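Local structure of alginate biosynthesis protein AlgJ (Pseudomonas putida, 4O8V) at residues V57-P62 with Q133-A138; R189-V194 with A230-L235; V212-T217 with W225-A230. The protein probably acts in the bacterial periplasm as an O-acetyltransferase that helps add acetyl groups to the mannuronate residues of alginate. One frame throughout, in Å; residues are numbered along the deposited sequence. Where two conformers were deposited one is given.

Contact 1: V57-P62 with Q133-A138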
loop_
_atom_site.group_PDB
_atom_site.type_symbol
_atom_site.label_atom_id
_atom_site.label_comp_id
_atom_site.label_asym_id
_atom_site.label_seq_id
_atom_site.Cartn_x
_atom_site.Cartn_y
_atom_site.Cartn_z
ATOM N N VAL A 57 4.778 -11.396 1.092
ATOM C CA VAL A 57 5.551 -10.264 1.574
ATOM C C VAL A 57 4.564 -9.106 1.758
ATOM O O VAL A 57 4.051 -8.516 0.785
ATOM C CB VAL A 57 6.680 -9.861 0.613
ATOM C CG1 VAL A 57 7.449 -8.650 1.181
ATOM C CG2 VAL A 57 7.618 -11.012 0.342
ATOM N N LEU A 58 4.255 -8.820 3.017
ATOM C CA LEU A 58 3.299 -7.777 3.356
ATOM C C LEU A 58 4.017 -6.445 3.304
ATOM O O LEU A 58 5.095 -6.321 3.875
ATOM C CB LEU A 58 2.699 -8.022 4.745
ATOM C CG LEU A 58 1.650 -7.024 5.243
ATOM C CD1 LEU A 58 0.400 -7.040 4.337
ATOM C CD2 LEU A 58 1.270 -7.357 6.691
ATOM N N ALA A 59 3.417 -5.466 2.625
ATOM C CA ALA A 59 4.034 -4.144 2.474
ATOM C C ALA A 59 3.168 -3.113 3.196
ATOM O O ALA A 59 2.200 -2.578 2.635
ATOM C CB ALA A 59 4.201 -3.789 1.020
ATOM N N ILE A 60 3.496 -2.875 4.465
ATOM C CA ILE A 60 2.697 -1.952 5.287
ATOM C C ILE A 60 3.115 -0.518 4.941
ATOM O O ILE A 60 4.234 -0.121 5.235
ATOM C CB ILE A 60 2.895 -2.213 6.809
ATOM C CG1 ILE A 60 2.483 -3.642 7.187
ATOM C CG2 ILE A 60 2.079 -1.190 7.653
ATOM C CD1 ILE A 60 2.961 -4.028 8.596
ATOM N N VAL A 61 2.234 0.247 4.297
ATOM C CA VAL A 61 2.582 1.627 3.920
ATOM C C VAL A 61 2.314 2.570 5.086
ATOM O O VAL A 61 1.212 2.623 5.606
ATOM C CB VAL A 61 1.786 2.108 2.699
ATOM C CG1 VAL A 61 2.347 3.465 2.186
ATOM C CG2 VAL A 61 1.852 1.054 1.591
ATOM N N PRO A 62 3.333 3.317 5.511
ATOM C CA PRO A 62 3.082 4.234 6.624
ATOM C C PRO A 62 2.133 5.358 6.216
ATOM O O PRO A 62 2.067 5.704 5.030
ATOM C CB PRO A 62 4.473 4.777 6.950
ATOM C CG PRO A 62 5.242 4.655 5.681
ATOM C CD PRO A 62 4.724 3.365 5.043
ATOM N N GLN A 133 12.343 -0.701 -3.635
ATOM C CA GLN A 133 13.709 -1.113 -3.408
ATOM C C GLN A 133 13.880 -1.798 -2.051
ATOM O O GLN A 133 14.651 -2.769 -1.945
ATOM C CB GLN A 133 14.679 0.080 -3.536
ATOM C CG GLN A 133 15.034 0.355 -4.982
ATOM C CD GLN A 133 15.650 1.718 -5.209
ATOM O OE1 GLN A 133 15.504 2.626 -4.389
ATOM N NE2 GLN A 133 16.326 1.873 -6.339
ATOM N N ALA A 134 13.219 -1.276 -1.021
ATOM C CA ALA A 134 13.279 -1.893 0.299
ATOM C C ALA A 134 12.697 -3.304 0.238
ATOM O O ALA A 134 13.234 -4.230 0.837
ATOM C CB ALA A 134 12.516 -1.063 1.339
ATOM N N LEU A 135 11.575 -3.447 -0.454
ATOM C CA LEU A 135 10.946 -4.756 -0.559
ATOM C C LEU A 135 11.858 -5.730 -1.328
ATOM O O LEU A 135 12.038 -6.884 -0.923
ATOM C CB LEU A 135 9.555 -4.626 -1.212
ATOM C CG LEU A 135 8.497 -3.898 -0.389
ATOM C CD1 LEU A 135 7.280 -3.513 -1.259
ATOM C CD2 LEU A 135 8.060 -4.785 0.781
ATOM N N ALA A 136 12.483 -5.266 -2.408
ATOM C CA ALA A 136 13.379 -6.118 -3.181
ATOM C C ALA A 136 14.613 -6.559 -2.383
ATOM O O ALA A 136 15.068 -7.687 -2.542
ATOM C CB ALA A 136 13.812 -5.418 -4.461
ATOM N N GLU A 137 15.152 -5.673 -1.543
ATOM C CA GLU A 137 16.273 -6.041 -0.681
ATOM C C GLU A 137 15.866 -7.196 0.227
ATOM O O GLU A 137 16.598 -8.186 0.367
ATOM C CB GLU A 137 16.751 -4.858 0.167
ATOM C CG GLU A 137 18.032 -5.164 0.944
ATOM C CD GLU A 137 18.441 -4.064 1.922
ATOM O OE1 GLU A 137 17.969 -2.917 1.790
ATOM O OE2 GLU A 137 19.241 -4.364 2.837
ATOM N N ALA A 138 14.689 -7.065 0.830
ATOM C CA ALA A 138 14.193 -8.070 1.753
ATOM C C ALA A 138 13.955 -9.396 1.029
ATOM O O ALA A 138 14.345 -10.450 1.524
ATOM C CB ALA A 138 12.928 -7.590 2.428
#
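Ala59, on the strand that runs through 57-61, and Leu135, on helix 125-141, mark the closest approach of the two backbones, their CA atoms 7.6 Å apart. At Val57 and Ala59 the side chains start toward the helix, while Leu58 between them turns to the other side of the sheet and packs on Phe88 of helix 84-94. Leu135 reaches across with both methyl groups. Its CD1 comes to 3.8 Å from Ala59 CB, and its CD2 sits 4.0 Å from that same Ala59 CB, so the small alanine methyl is met by both tips of the leucine fork. CD2 also touches Val57 CG1 at 3.9 Å, the side chains of Val57 and Leu135 lying alongside each other and pointing opposite ways. With CG1 turned opposite the backbone N (chi1 180°), this valine methyl faces Leu135. Strand 55-61 is an outer strand of the parallel sheet, and Val57 and Ala59 bond through their backbones to strand 269-275. Helix 125-141 covers one side of this sheet and helix 84-94 the other, as in the α/β/α sandwich of SGNH hydrolases. No hydrogen bond joins the two segments: three buried aliphatic side chains meet at van der Waals distance, and the contact rests on dispersion and the exclusion of water.

Contact 2: R189-V194 with A230-L235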
loop_
_atom_site.group_PDB
_atom_site.type_symbol
_atom_site.label_atom_id
_atom_site.label_comp_id
_atom_site.label_asym_id
_atom_site.label_seq_id
_atom_site.Cartn_x
_atom_site.Cartn_y
_atom_site.Cartn_z
ATOM N N ARG A 189 6.600 8.369 -15.047
ATOM C CA ARG A 189 7.679 7.378 -15.087
ATOM C C ARG A 189 7.145 6.028 -15.510
ATOM O O ARG A 189 6.187 5.517 -14.919
ATOM C CB ARG A 189 8.389 7.285 -13.733
ATOM C CG ARG A 189 9.588 8.233 -13.631
ATOM C CD ARG A 189 9.960 8.559 -12.189
ATOM N NE ARG A 189 10.096 7.360 -11.370
ATOM C CZ ARG A 189 11.215 6.657 -11.228
ATOM N NH1 ARG A 189 12.333 7.018 -11.856
ATOM N NH2 ARG A 189 11.212 5.583 -10.450
ATOM N N THR A 190 7.767 5.475 -16.547
ATOM C CA THR A 190 7.340 4.229 -17.164
ATOM C C THR A 190 8.473 3.198 -17.193
ATOM O O THR A 190 9.637 3.539 -17.396
ATOM C CB THR A 190 6.826 4.477 -18.591
ATOM O OG1 THR A 190 7.820 5.170 -19.339
ATOM C CG2 THR A 190 5.572 5.346 -18.564
ATOM N N THR A 191 8.114 1.930 -17.011
ATOM C CA THR A 191 9.090 0.852 -16.931
ATOM C C THR A 191 8.839 -0.163 -18.038
ATOM O O THR A 191 7.697 -0.530 -18.296
ATOM C CB THR A 191 9.024 0.155 -15.561
ATOM O OG1 THR A 191 9.273 1.121 -14.524
ATOM C CG2 THR A 191 10.048 -0.992 -15.480
ATOM N N ARG A 192 9.906 -0.601 -18.696
ATOM C CA ARG A 192 9.788 -1.570 -19.771
ATOM C C ARG A 192 10.853 -2.651 -19.622
ATOM O O ARG A 192 11.948 -2.380 -19.131
ATOM C CB ARG A 192 9.935 -0.871 -21.123
ATOM C CG ARG A 192 11.286 -0.187 -21.274
ATOM C CD ARG A 192 11.388 0.684 -22.512
ATOM N NE ARG A 192 12.637 1.443 -22.513
ATOM C CZ ARG A 192 13.815 0.946 -22.882
ATOM N NH1 ARG A 192 13.913 -0.318 -23.289
ATOM N NH2 ARG A 192 14.898 1.712 -22.847
ATOM N N PRO A 193 10.532 -3.884 -20.039
ATOM C CA PRO A 193 11.564 -4.926 -20.135
ATOM C C PRO A 193 12.584 -4.578 -21.202
ATOM O O PRO A 193 12.235 -3.929 -22.184
ATOM C CB PRO A 193 10.772 -6.182 -20.525
ATOM C CG PRO A 193 9.524 -5.656 -21.167
ATOM C CD PRO A 193 9.204 -4.369 -20.448
ATOM N N VAL A 194 13.830 -4.994 -21.013
ATOM C CA VAL A 194 14.858 -4.793 -22.023
ATOM C C VAL A 194 14.616 -5.708 -23.231
ATOM O O VAL A 194 14.875 -5.323 -24.377
ATOM C CB VAL A 194 16.260 -5.042 -21.434
ATOM C CG1 VAL A 194 17.331 -4.893 -22.506
ATOM C CG2 VAL A 194 16.515 -4.078 -20.274
ATOM N N ALA A 230 8.321 -0.192 -10.622
ATOM C CA ALA A 230 9.435 -0.047 -9.682
ATOM C C ALA A 230 9.790 -1.419 -9.079
ATOM O O ALA A 230 10.963 -1.754 -8.904
ATOM C CB ALA A 230 9.093 0.958 -8.596
ATOM N N LEU A 231 8.769 -2.220 -8.799
ATOM C CA LEU A 231 8.953 -3.583 -8.309
ATOM C C LEU A 231 9.615 -4.498 -9.348
ATOM O O LEU A 231 10.545 -5.225 -9.020
ATOM C CB LEU A 231 7.603 -4.195 -7.882
ATOM C CG LEU A 231 7.054 -3.778 -6.521
ATOM C CD1 LEU A 231 5.610 -4.277 -6.314
ATOM C CD2 LEU A 231 8.013 -4.273 -5.418
ATOM N N GLN A 232 9.112 -4.478 -10.582
ATOM C CA GLN A 232 9.716 -5.246 -11.671
ATOM C C GLN A 232 11.198 -4.934 -11.785
ATOM O O GLN A 232 12.038 -5.832 -11.794
ATOM C CB GLN A 232 9.030 -4.947 -13.003
ATOM C CG GLN A 232 7.614 -5.491 -13.121
ATOM C CD GLN A 232 6.897 -4.943 -14.336
ATOM O OE1 GLN A 232 7.140 -3.813 -14.756
ATOM N NE2 GLN A 232 5.995 -5.733 -14.899
ATOM N N GLN A 233 11.519 -3.644 -11.844
ATOM C CA GLN A 233 12.905 -3.230 -11.945
ATOM C C GLN A 233 13.748 -3.640 -10.738
ATOM O O GLN A 233 14.855 -4.143 -10.900
ATOM C CB GLN A 233 12.996 -1.725 -12.143
ATOM C CG GLN A 233 14.436 -1.257 -12.316
ATOM C CD GLN A 233 14.510 0.088 -12.967
ATOM O OE1 GLN A 233 14.134 0.243 -14.127
ATOM N NE2 GLN A 233 14.986 1.082 -12.226
ATOM N N ALA A 234 13.229 -3.441 -9.529
ATOM C CA ALA A 234 14.031 -3.716 -8.340
ATOM C C ALA A 234 14.210 -5.227 -8.144
ATOM O O ALA A 234 15.311 -5.695 -7.819
ATOM C CB ALA A 234 13.394 -3.063 -7.102
ATOM N N LEU A 235 13.144 -5.988 -8.384
ATOM C CA LEU A 235 13.176 -7.438 -8.243
ATOM C C LEU A 235 13.874 -8.140 -9.397
ATOM O O LEU A 235 14.214 -9.322 -9.288
ATOM C CB LEU A 235 11.753 -7.996 -8.124
ATOM C CG LEU A 235 10.972 -7.590 -6.874
ATOM C CD1 LEU A 235 9.500 -7.945 -7.060
ATOM C CD2 LEU A 235 11.565 -8.298 -5.669
#
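Thr191 belongs to the long two-stranded antiparallel sheet formed by strands 152-162 and 184-193, and it faces helix 227-235, which it meets at Ala230 and Gln232; the pairing lays this small sheet over the outer side of a helix of the SGNH-like domain. The axes of strand 189-193 and helix 230-235 approach to 8.5 Å and cross at 48°. Backbones come nearest at Thr191 and Ala230, with 7.3 Å between their CA atoms. The two branches of Thr191 do different work. Its hydroxyl OG1 is 4.2 Å from Ala230 N, too far for a bond, and is instead hydrogen-bonded to the hydroxyl of Thr154 on the partner strand and to the side-chain amide of Asn226, just before the helix. The methyl, which the side-chain rotation (chi1 of OG1 -59°) sets across from the backbone N, faces Gln232 and, less closely, Gln233, in the same turn as Ala230. Gln232, with its chain extended beyond CG, passes alongside the threonine branch, and its NE2 makes a weak hydrogen bond to Asp238. Gln232 OE1 stands 4.1 Å from Thr191 CG2, a loose van der Waals approach.

Contact 3: V212-T217 with W225-A230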
loop_
_atom_site.group_PDB
_atom_site.type_symbol
_atom_site.label_atom_id
_atom_site.label_comp_id
_atom_site.label_asym_id
_atom_site.label_seq_id
_atom_site.Cartn_x
_atom_site.Cartn_y
_atom_site.Cartn_z
ATOM N N VAL A 212 5.894 -13.364 -9.613
ATOM C CA VAL A 212 5.456 -12.464 -8.541
ATOM C C VAL A 212 4.081 -11.857 -8.832
ATOM O O VAL A 212 3.823 -11.420 -9.955
ATOM C CB VAL A 212 6.459 -11.303 -8.327
ATOM C CG1 VAL A 212 5.991 -10.368 -7.211
ATOM C CG2 VAL A 212 7.880 -11.827 -8.045
ATOM N N ALA A 213 3.200 -11.821 -7.831
ATOM C CA ALA A 213 1.928 -11.107 -7.982
ATOM C C ALA A 213 1.888 -9.922 -7.022
ATOM O O ALA A 213 2.392 -10.004 -5.908
ATOM C CB ALA A 213 0.715 -12.035 -7.730
ATOM N N LEU A 214 1.287 -8.829 -7.479
ATOM C CA LEU A 214 1.112 -7.632 -6.653
ATOM C C LEU A 214 -0.378 -7.502 -6.351
ATOM O O LEU A 214 -1.198 -7.578 -7.271
ATOM C CB LEU A 214 1.641 -6.377 -7.375
ATOM C CG LEU A 214 1.303 -5.021 -6.744
ATOM C CD1 LEU A 214 1.912 -4.887 -5.355
ATOM C CD2 LEU A 214 1.819 -3.896 -7.665
ATOM N N VAL A 215 -0.716 -7.379 -5.060
ATOM C CA VAL A 215 -2.081 -7.125 -4.629
ATOM C C VAL A 215 -2.108 -5.914 -3.707
ATOM O O VAL A 215 -1.211 -5.735 -2.886
ATOM C CB VAL A 215 -2.682 -8.358 -3.897
ATOM C CG1 VAL A 215 -4.168 -8.108 -3.575
ATOM C CG2 VAL A 215 -2.528 -9.568 -4.757
ATOM N N GLY A 216 -3.106 -5.063 -3.872
ATOM C CA GLY A 216 -3.208 -3.891 -3.031
ATOM C C GLY A 216 -4.288 -2.917 -3.453
ATOM O O GLY A 216 -5.314 -3.287 -4.043
ATOM N N THR A 217 -4.041 -1.653 -3.125
ATOM C CA THR A 217 -5.008 -0.581 -3.274
ATOM C C THR A 217 -4.620 0.313 -4.440
ATOM O O THR A 217 -3.877 -0.096 -5.345
ATOM C CB THR A 217 -5.098 0.301 -1.990
ATOM O OG1 THR A 217 -3.863 1.014 -1.836
ATOM C CG2 THR A 217 -5.336 -0.561 -0.750
ATOM N N TRP A 225 1.937 6.212 -9.925
ATOM C CA TRP A 225 2.987 6.046 -8.912
ATOM C C TRP A 225 4.026 5.016 -9.377
ATOM O O TRP A 225 5.070 4.869 -8.747
ATOM C CB TRP A 225 2.389 5.655 -7.546
ATOM C CG TRP A 225 1.007 6.254 -7.311
ATOM C CD1 TRP A 225 -0.130 5.596 -6.892
ATOM C CD2 TRP A 225 0.621 7.624 -7.524
ATOM N NE1 TRP A 225 -1.193 6.492 -6.815
ATOM C CE2 TRP A 225 -0.759 7.729 -7.217
ATOM C CE3 TRP A 225 1.306 8.770 -7.956
ATOM C CZ2 TRP A 225 -1.460 8.933 -7.330
ATOM C CZ3 TRP A 225 0.609 9.962 -8.064
ATOM C CH2 TRP A 225 -0.760 10.036 -7.762
ATOM N N ASN A 226 3.718 4.334 -10.481
ATOM C CA ASN A 226 4.594 3.331 -11.110
ATOM C C ASN A 226 5.145 2.305 -10.121
ATOM O O ASN A 226 6.296 1.876 -10.250
ATOM C CB ASN A 226 5.777 4.007 -11.840
ATOM C CG ASN A 226 6.415 3.095 -12.900
ATOM O OD1 ASN A 226 5.715 2.418 -13.651
ATOM N ND2 ASN A 226 7.747 3.045 -12.929
ATOM N N PHE A 227 4.346 1.917 -9.124
ATOM C CA PHE A 227 4.827 0.955 -8.136
ATOM C C PHE A 227 5.078 -0.416 -8.774
ATOM O O PHE A 227 6.075 -1.079 -8.445
ATOM C CB PHE A 227 3.841 0.837 -6.978
ATOM C CG PHE A 227 4.337 0.002 -5.825
ATOM C CD1 PHE A 227 5.618 0.164 -5.323
ATOM C CD2 PHE A 227 3.496 -0.948 -5.234
ATOM C CE1 PHE A 227 6.052 -0.590 -4.249
ATOM C CE2 PHE A 227 3.925 -1.697 -4.151
ATOM C CZ PHE A 227 5.202 -1.531 -3.665
ATOM N N LEU A 228 4.192 -0.840 -9.677
ATOM C CA LEU A 228 4.421 -2.101 -10.397
ATOM C C LEU A 228 5.771 -2.104 -11.123
ATOM O O LEU A 228 6.552 -3.058 -11.032
ATOM C CB LEU A 228 3.306 -2.366 -11.415
ATOM C CG LEU A 228 3.431 -3.683 -12.183
ATOM C CD1 LEU A 228 3.338 -4.828 -11.211
ATOM C CD2 LEU A 228 2.326 -3.760 -13.198
ATOM N N GLY A 229 6.026 -1.036 -11.872
ATOM C CA GLY A 229 7.250 -0.963 -12.651
ATOM C C GLY A 229 8.451 -0.934 -11.722
ATOM O O GLY A 229 9.470 -1.576 -11.996
ATOM N N ALA A 230 8.321 -0.192 -10.622
ATOM C CA ALA A 230 9.435 -0.047 -9.682
ATOM C C ALA A 230 9.790 -1.419 -9.079
ATOM O O ALA A 230 10.963 -1.754 -8.904
ATOM C CB ALA A 230 9.093 0.958 -8.596
#
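The ring of Phe227 takes Leu214 obliquely along its CD2-CE2 side: Leu214 CD1 lies 4.0 Å from Phe227 CE2, and Leu214 CD2 lies 4.2 Å from Phe227 CD2. Elsewhere the ring meets the indole of Trp123, their planes at about 45°, and touches Ala128 and Ala132 of helix 125-141. The side chain leaves the helix on the strand side, and CG, opposite the backbone N (chi1 -173°), brings the CD2-CE2 part of the ring to Leu214. Leu214 fits between the side chains of Phe227 and Leu228, its CD2 also reaching Leu228 CD1 at 4.0 Å. Strand 212-215, helix 227-235 and strand 239-241 make a beta-alpha-beta crossover on the parallel sheet of the SGNH hydrolase-like fold, and Leu214 is a strand side chain on which the first turn of this helix rests. Leu228 also packs against Val239 and the side chain of Asn241 on the second strand. The probable catalytic residues lie farther on: the Phe227 side chain is about 9 Å from that of His122, the probable proton acceptor, and about 10 Å from that of Ser218, the probable nucleophile. The indole of Trp225, just before the helix, stacks on the His122 ring.

Contacts 1 and 3 are buried and wholly apolar, each setting a helix on the same parallel sheet, at an outer strand in contact 1 and at strand 212-215 in contact 3. They meet where Leu135 CD1 packs 3.7 Å from Phe227 CZ. Contact 2 is partly buried, its centre about 18 Å from the centre of the chain, and brings hydroxyl and amide side chains together, though their hydrogen bonds go to residues outside its two segments. It shares helix 227-235 and Ala230 with contact 3, so one helix meets the central sheet on its inner side and the two-stranded sheet on its outer side. Helices 125-141 and 227-235 also pack directly, with Ala136 CB 3.6 Å from Ala234 CB.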